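Local coordinates for protein post-proline cleaving enzyme (Rickettsia typhi, PDB 4HVT) that probably cleaves peptides on the carboxyl side of proline, as a serine-type oligopeptidase of the prolyl oligopeptidase family, at residues 395-400 with 412-417; 421-426 with 434-439. One frame throughout, in Å; residues are numbered along the deposited sequence.

Overall arrangement
Both contacts lie in one antiparallel four-stranded sheet, in the order 398-402, 410-415, 422-426, 432-436, which is the last blade in chain order of the N-terminal beta-propeller. Contact 1 joins the first two strands and contact 2 the last two, in series along the chain, with centres about 11 Å apart. The middle strands link them: Ile412 O lies 2.8 Å from Tyr424 N and Ile414 O 2.9 Å from Thr422 N, both probable hydrogen bonds. Contact 1 is bordered by strand 371-380 of the preceding blade, whereas contact 2 faces helix 102-105 of the first blade, so together they span the blade between its two neighbours.

Contact 1. Residues 395-400 with 412-417; sequences QNAIFG and ITIENS. With EDO (1,2-ethanediol), chain G.
Ile398, Phe399 and Gly400 pair with Glu415, Ile414 and Thr413 as an antiparallel beta hairpin, the short strand axes approaching to 4.8 Å with N-to-C directions 167° apart. It forms the first two strands of a four-stranded beta-propeller blade. Ile398–Glu415 and Gly400–Thr413 are hydrogen-bonded pairs, each with both backbone bonds made; the shortest runs from Thr413 N to Gly400 O, 2.7 Å. Phe399–Ile414, between them, is a non-hydrogen-bonded pair bordered by CA-H...O contacts.

The face carrying Phe399 and Ile414 is apolar. A chi1 of -179° sets Phe399 CG anti to the backbone N, and the ring beyond it meets Ile412, whose side chain it crosses obliquely. Ring atom CE1 of Phe399 lies 3.5 Å from Ile412 CG2, while CZ is closer to CG1 of that isoleucine. Ile414 touches Phe399, its pair partner, with CG1 near Phe399 CD1, and Ala397 just before the strand, with Ile414 CG2 4.1 Å from Ala397 CB. Phe399 also packs on Ala372 and Val374 of strand 371-380, joining this blade to the preceding one.

On the other face Glu415 CG rests 3.8 Å from Ile398 CB, and its carboxylate is gripped at both oxygens. OE1 takes a hydrogen bond from the backbone N of Phe496, just before helix 498-505. OE2 of Glu415 meets ethanediol O2, a probable crystallisation additive, and water 2, which also lies within bonding distance of Ile398 O and Thr413 OG1, though it has more acceptors in reach than protons to give.

Beyond the paired residues, water 1 joins Asn396 O to Ser417 N. Asn416 points toward 395-400, its OD1 accepting from Ile418 N. Asn416 ND2 donates to Gln395 O at 2.8 Å, with an N-H...O angle of 154° and the acceptor lying in the amide plane.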
loop_
_atom_site.group_PDB
_atom_site.type_symbol
_atom_site.label_atom_id
_atom_site.label_comp_id
_atom_site.label_asym_id
_atom_site.label_seq_id
_atom_site.Cartn_x
_atom_site.Cartn_y
_atom_site.Cartn_z
ATOM N N GLN A 395 9.840 11.868 19.275
ATOM C CA GLN A 395 10.533 10.586 19.502
ATOM C C GLN A 395 9.951 9.505 18.590
ATOM O O GLN A 395 8.763 9.522 18.297
ATOM C CB GLN A 395 10.390 10.099 20.953
ATOM C CG GLN A 395 11.086 10.989 21.974
ATOM C CD GLN A 395 12.604 10.897 21.888
ATOM O OE1 GLN A 395 13.298 11.912 21.752
ATOM N NE2 GLN A 395 13.123 9.673 21.938
ATOM N N ASN A 396 10.765 8.550 18.156
ATOM C CA ASN A 396 10.260 7.502 17.251
ATOM C C ASN A 396 9.472 8.080 16.048
ATOM O O ASN A 396 8.475 7.542 15.574
ATOM C CB ASN A 396 9.435 6.487 18.035
ATOM C CG ASN A 396 10.307 5.430 18.713
ATOM O OD1 ASN A 396 10.457 5.442 19.912
ATOM N ND2 ASN A 396 10.921 4.548 17.924
ATOM N N ALA A 397 10.018 9.139 15.499
ATOM C CA ALA A 397 9.372 9.895 14.430
ATOM C C ALA A 397 9.107 9.057 13.173
ATOM O O ALA A 397 9.892 8.178 12.814
ATOM C CB ALA A 397 10.230 11.081 14.053
ATOM N N ILE A 398 7.937 9.300 12.576
ATOM C CA ILE A 398 7.561 8.795 11.283
ATOM C C ILE A 398 7.177 10.012 10.453
ATOM O O ILE A 398 6.362 10.827 10.902
ATOM C CB ILE A 398 6.325 7.863 11.438
ATOM C CG1 ILE A 398 6.644 6.743 12.414
ATOM C CG2 ILE A 398 5.803 7.397 10.091
ATOM C CD1 ILE A 398 7.700 5.777 11.954
ATOM N N PHE A 399 7.771 10.100 9.266
ATOM C CA PHE A 399 7.772 11.241 8.357
ATOM C C PHE A 399 7.060 10.950 7.057
ATOM O O PHE A 399 7.237 9.898 6.452
ATOM C CB PHE A 399 9.211 11.644 8.071
ATOM C CG PHE A 399 9.377 12.839 7.166
ATOM C CD1 PHE A 399 9.435 14.116 7.683
ATOM C CD2 PHE A 399 9.575 12.657 5.796
ATOM C CE1 PHE A 399 9.628 15.230 6.835
ATOM C CE2 PHE A 399 9.798 13.728 4.957
ATOM C CZ PHE A 399 9.810 15.027 5.465
ATOM N N GLY A 400 6.271 11.923 6.602
ATOM C CA GLY A 400 5.679 11.869 5.298
ATOM C C GLY A 400 5.573 13.240 4.711
ATOM O O GLY A 400 5.681 14.269 5.440
ATOM N N ILE A 412 4.244 18.654 5.110
ATOM C CA ILE A 412 5.019 17.606 5.787
ATOM C C ILE A 412 4.135 17.070 6.908
ATOM O O ILE A 412 3.479 17.871 7.577
ATOM C CB ILE A 412 6.349 18.188 6.357
ATOM C CG1 ILE A 412 7.504 18.221 5.288
ATOM C CG2 ILE A 412 6.880 17.355 7.494
ATOM C CD1 ILE A 412 7.151 18.946 4.082
ATOM N N THR A 413 4.142 15.754 7.124
ATOM C CA THR A 413 3.588 15.221 8.364
ATOM C C THR A 413 4.690 14.625 9.230
ATOM O O THR A 413 5.617 13.975 8.697
ATOM C CB THR A 413 2.468 14.206 8.130
ATOM O OG1 THR A 413 2.938 13.094 7.334
ATOM C CG2 THR A 413 1.346 14.881 7.436
ATOM N N ILE A 414 4.579 14.772 10.553
ATOM C CA ILE A 414 5.435 14.055 11.499
ATOM C C ILE A 414 4.488 13.521 12.585
ATOM O O ILE A 414 3.540 14.225 13.020
ATOM C CB ILE A 414 6.566 14.891 12.133
ATOM C CG1 ILE A 414 7.341 15.719 11.103
ATOM C CG2 ILE A 414 7.563 14.026 12.867
ATOM C CD1 ILE A 414 8.292 16.747 11.640
ATOM N N GLU A 415 4.748 12.298 13.006
ATOM C CA GLU A 415 3.916 11.593 13.981
ATOM C C GLU A 415 4.747 10.509 14.653
ATOM O O GLU A 415 5.913 10.245 14.271
ATOM C CB GLU A 415 2.740 10.899 13.287
ATOM C CG GLU A 415 3.139 9.699 12.410
ATOM C CD GLU A 415 2.043 9.378 11.445
ATOM O OE1 GLU A 415 1.241 8.449 11.683
ATOM O OE2 GLU A 415 1.929 10.093 10.407
ATOM N N ASN A 416 4.133 9.865 15.663
ATOM C CA ASN A 416 4.644 8.591 16.128
ATOM C C ASN A 416 3.461 7.756 16.569
ATOM O O ASN A 416 2.329 8.130 16.416
ATOM C CB ASN A 416 5.787 8.745 17.184
ATOM C CG ASN A 416 5.305 9.115 18.579
ATOM O OD1 ASN A 416 4.165 8.832 18.925
ATOM N ND2 ASN A 416 6.190 9.732 19.409
ATOM N N SER A 417 3.702 6.542 17.003
ATOM C CA SER A 417 2.584 5.630 17.203
ATOM C C SER A 417 1.561 6.144 18.222
ATOM O O SER A 417 0.405 5.731 18.162
ATOM C CB SER A 417 3.113 4.264 17.614
ATOM O OG SER A 417 2.080 3.282 17.697
HETATM C C1 EDO G . -1.053 11.157 7.145
HETATM O O1 EDO G . -0.838 10.167 6.145
HETATM C C2 EDO G . -0.509 10.722 8.494
HETATM O O2 EDO G . 0.534 9.779 8.313
HETATM O O HOH W 1 6.349 5.619 16.079
HETATM O O HOH W 2 4.018 11.202 9.165
#

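Contact 2. Residues 421-426 with 434-439; sequences PTIYLW and IIRKAL
The Tyr424 ring meets Ile434 across the contact and carries a methyl group on one face: Thr422 CG2 stands 3.5 Å above the ring plane, offset toward the rim. Ile434 lies alongside the tyrosine, pointing the same way, and its CG1 approaches the ring obliquely, 3.7 Å from Tyr424 CE2. The other flat group, the Arg436 guanidinium, has Leu439 CD1 in its plane at the edge.

The strands belong to the closing hairpin of a beta-propeller blade, and a classic beta bulge interrupts their pairing. Ile423 faces both Ile435 and Arg436, and its carbonyl oxygen accepts from both: Ile435 N at 2.9 Å and Arg436 N at 3.1 Å from Ile423 O. Arg436 O returns a nearly straight bond, receiving Ile423 N at 166°. The extra residue is accommodated at Ile435, where psi is -35° instead of an extended value, and the short axes run 128° apart.

Because of the bulge, Ile435 points toward the opposite strand. Ile435 CG2 sits 3.7 Å from Ile423 CG2, where the two side chains cross, and Ile435 CB is near Leu425 CB. Arg436 instead lies parallel to Ile423, with CD 4.1 Å from Ile423 CD1. Beyond the Ile423–Arg436 pair, water 3 bridges Pro421 O and Ala438 N.

Arg436 bends at chi3, and its guanidinium leaves the hairpin for the connection between strands 96-101 and 113-117 of the first blade. NH1 donates to Tyr105 O and Lys107 O, NH2 to Asp108 O, and the group makes a cation-pi contact with Tyr105. The aliphatic part thus packs against Ile423 while several carbonyls grip the guanidinium of this buried residue, tying the last blade to the first through a side chain.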
loop_
_atom_site.group_PDB
_atom_site.type_symbol
_atom_site.label_atom_id
_atom_site.label_comp_id
_atom_site.label_asym_id
_atom_site.label_seq_id
_atom_site.Cartn_x
_atom_site.Cartn_y
_atom_site.Cartn_z
ATOM N N PRO A 421 -0.489 12.946 14.237
ATOM C CA PRO A 421 0.292 13.672 13.249
ATOM C C PRO A 421 0.048 15.153 13.324
ATOM O O PRO A 421 -1.097 15.622 13.595
ATOM C CB PRO A 421 -0.185 13.122 11.907
ATOM C CG PRO A 421 -0.787 11.774 12.265
ATOM C CD PRO A 421 -1.397 11.969 13.624
ATOM N N THR A 422 1.147 15.899 13.177
ATOM C CA THR A 422 1.104 17.341 12.959
ATOM C C THR A 422 1.426 17.593 11.496
ATOM O O THR A 422 2.300 16.917 10.906
ATOM C CB THR A 422 2.118 18.079 13.833
ATOM O OG1 THR A 422 1.788 17.923 15.220
ATOM C CG2 THR A 422 2.146 19.608 13.536
ATOM N N ILE A 423 0.718 18.550 10.891
ATOM C CA ILE A 423 1.017 18.948 9.475
ATOM C C ILE A 423 1.772 20.257 9.525
ATOM O O ILE A 423 1.369 21.216 10.235
ATOM C CB ILE A 423 -0.240 19.164 8.631
ATOM C CG1 ILE A 423 -1.203 17.964 8.763
ATOM C CG2 ILE A 423 0.131 19.419 7.147
ATOM C CD1 ILE A 423 -2.466 18.089 7.928
ATOM N N TYR A 424 2.903 20.294 8.813
ATOM C CA TYR A 424 3.743 21.440 8.719
ATOM C C TYR A 424 3.834 21.950 7.295
ATOM O O TYR A 424 3.805 21.141 6.372
ATOM C CB TYR A 424 5.145 21.130 9.206
ATOM C CG TYR A 424 5.281 20.503 10.540
ATOM C CD1 TYR A 424 5.049 19.146 10.728
ATOM C CD2 TYR A 424 5.694 21.256 11.653
ATOM C CE1 TYR A 424 5.226 18.572 11.974
ATOM C CE2 TYR A 424 5.851 20.681 12.861
ATOM C CZ TYR A 424 5.587 19.352 13.039
ATOM O OH TYR A 424 5.753 18.766 14.309
ATOM N N LEU A 425 3.901 23.277 7.133
ATOM C CA LEU A 425 4.135 23.893 5.872
ATOM C C LEU A 425 5.627 24.120 5.738
ATOM O O LEU A 425 6.263 24.754 6.578
ATOM C CB LEU A 425 3.433 25.222 5.771
ATOM C CG LEU A 425 3.568 26.026 4.475
ATOM C CD1 LEU A 425 2.889 25.293 3.305
ATOM C CD2 LEU A 425 2.952 27.404 4.680
ATOM N N TRP A 426 6.197 23.618 4.656
ATOM C CA TRP A 426 7.559 23.988 4.296
ATOM C C TRP A 426 7.489 25.275 3.513
ATOM O O TRP A 426 6.939 25.317 2.429
ATOM C CB TRP A 426 8.186 22.866 3.446
ATOM C CG TRP A 426 9.594 23.127 2.946
ATOM C CD1 TRP A 426 9.932 23.518 1.659
ATOM C CD2 TRP A 426 10.833 22.970 3.653
ATOM N NE1 TRP A 426 11.308 23.605 1.540
ATOM C CE2 TRP A 426 11.884 23.305 2.740
ATOM C CE3 TRP A 426 11.168 22.619 4.968
ATOM C CZ2 TRP A 426 13.240 23.218 3.091
ATOM C CZ3 TRP A 426 12.499 22.554 5.324
ATOM C CH2 TRP A 426 13.535 22.858 4.376
ATOM N N ILE A 434 4.387 25.013 11.727
ATOM C CA ILE A 434 3.172 24.245 11.966
ATOM C C ILE A 434 2.005 24.873 11.201
ATOM O O ILE A 434 1.807 26.094 11.297
ATOM C CB ILE A 434 2.787 24.211 13.475
ATOM C CG1 ILE A 434 3.785 23.355 14.242
ATOM C CG2 ILE A 434 1.377 23.684 13.614
ATOM C CD1 ILE A 434 3.894 23.650 15.710
ATOM N N ILE A 435 1.221 24.065 10.461
ATOM C CA ILE A 435 -0.010 24.568 9.826
ATOM C C ILE A 435 -1.312 23.953 10.390
ATOM O O ILE A 435 -2.326 24.682 10.523
ATOM C CB ILE A 435 0.074 24.515 8.293
ATOM C CG1 ILE A 435 -1.055 25.336 7.622
ATOM C CG2 ILE A 435 0.070 23.090 7.749
ATOM C CD1 ILE A 435 -0.791 25.636 6.146
ATOM N N ARG A 436 -1.281 22.685 10.778
ATOM C CA ARG A 436 -2.430 22.058 11.423
ATOM C C ARG A 436 -2.012 21.051 12.484
ATOM O O ARG A 436 -1.132 20.226 12.267
ATOM C CB ARG A 436 -3.343 21.293 10.446
ATOM C CG ARG A 436 -4.003 22.078 9.330
ATOM C CD ARG A 436 -5.039 21.234 8.606
ATOM N NE ARG A 436 -6.224 20.962 9.456
ATOM C CZ ARG A 436 -7.242 21.803 9.654
ATOM N NH1 ARG A 436 -7.278 22.970 9.043
ATOM N NH2 ARG A 436 -8.236 21.507 10.499
ATOM N N LYS A 437 -2.691 21.123 13.622
ATOM C CA LYS A 437 -2.679 20.024 14.576
ATOM C C LYS A 437 -3.982 19.242 14.519
ATOM O O LYS A 437 -5.000 19.734 14.034
ATOM C CB LYS A 437 -2.435 20.545 15.980
ATOM C CG LYS A 437 -1.015 21.101 16.077
ATOM C CD LYS A 437 -0.463 20.993 17.455
ATOM C CE LYS A 437 0.866 21.712 17.547
ATOM N NZ LYS A 437 1.123 22.173 18.951
ATOM N N ALA A 438 -3.971 18.040 15.087
ATOM C CA ALA A 438 -5.195 17.265 15.192
ATOM C C ALA A 438 -6.263 18.043 15.957
ATOM O O ALA A 438 -5.964 18.670 16.981
ATOM C CB ALA A 438 -4.941 15.939 15.902
ATOM N N LEU A 439 -7.493 18.001 15.474
ATOM C CA LEU A 439 -8.594 18.645 16.183
ATOM C C LEU A 439 -9.255 17.683 17.166
ATOM O O LEU A 439 -9.987 18.090 18.050
ATOM C CB LEU A 439 -9.659 19.140 15.223
ATOM C CG LEU A 439 -9.229 20.171 14.202
ATOM C CD1 LEU A 439 -10.366 20.502 13.253
ATOM C CD2 LEU A 439 -8.734 21.399 14.911
HETATM O O HOH W 3 -1.359 17.116 15.970
#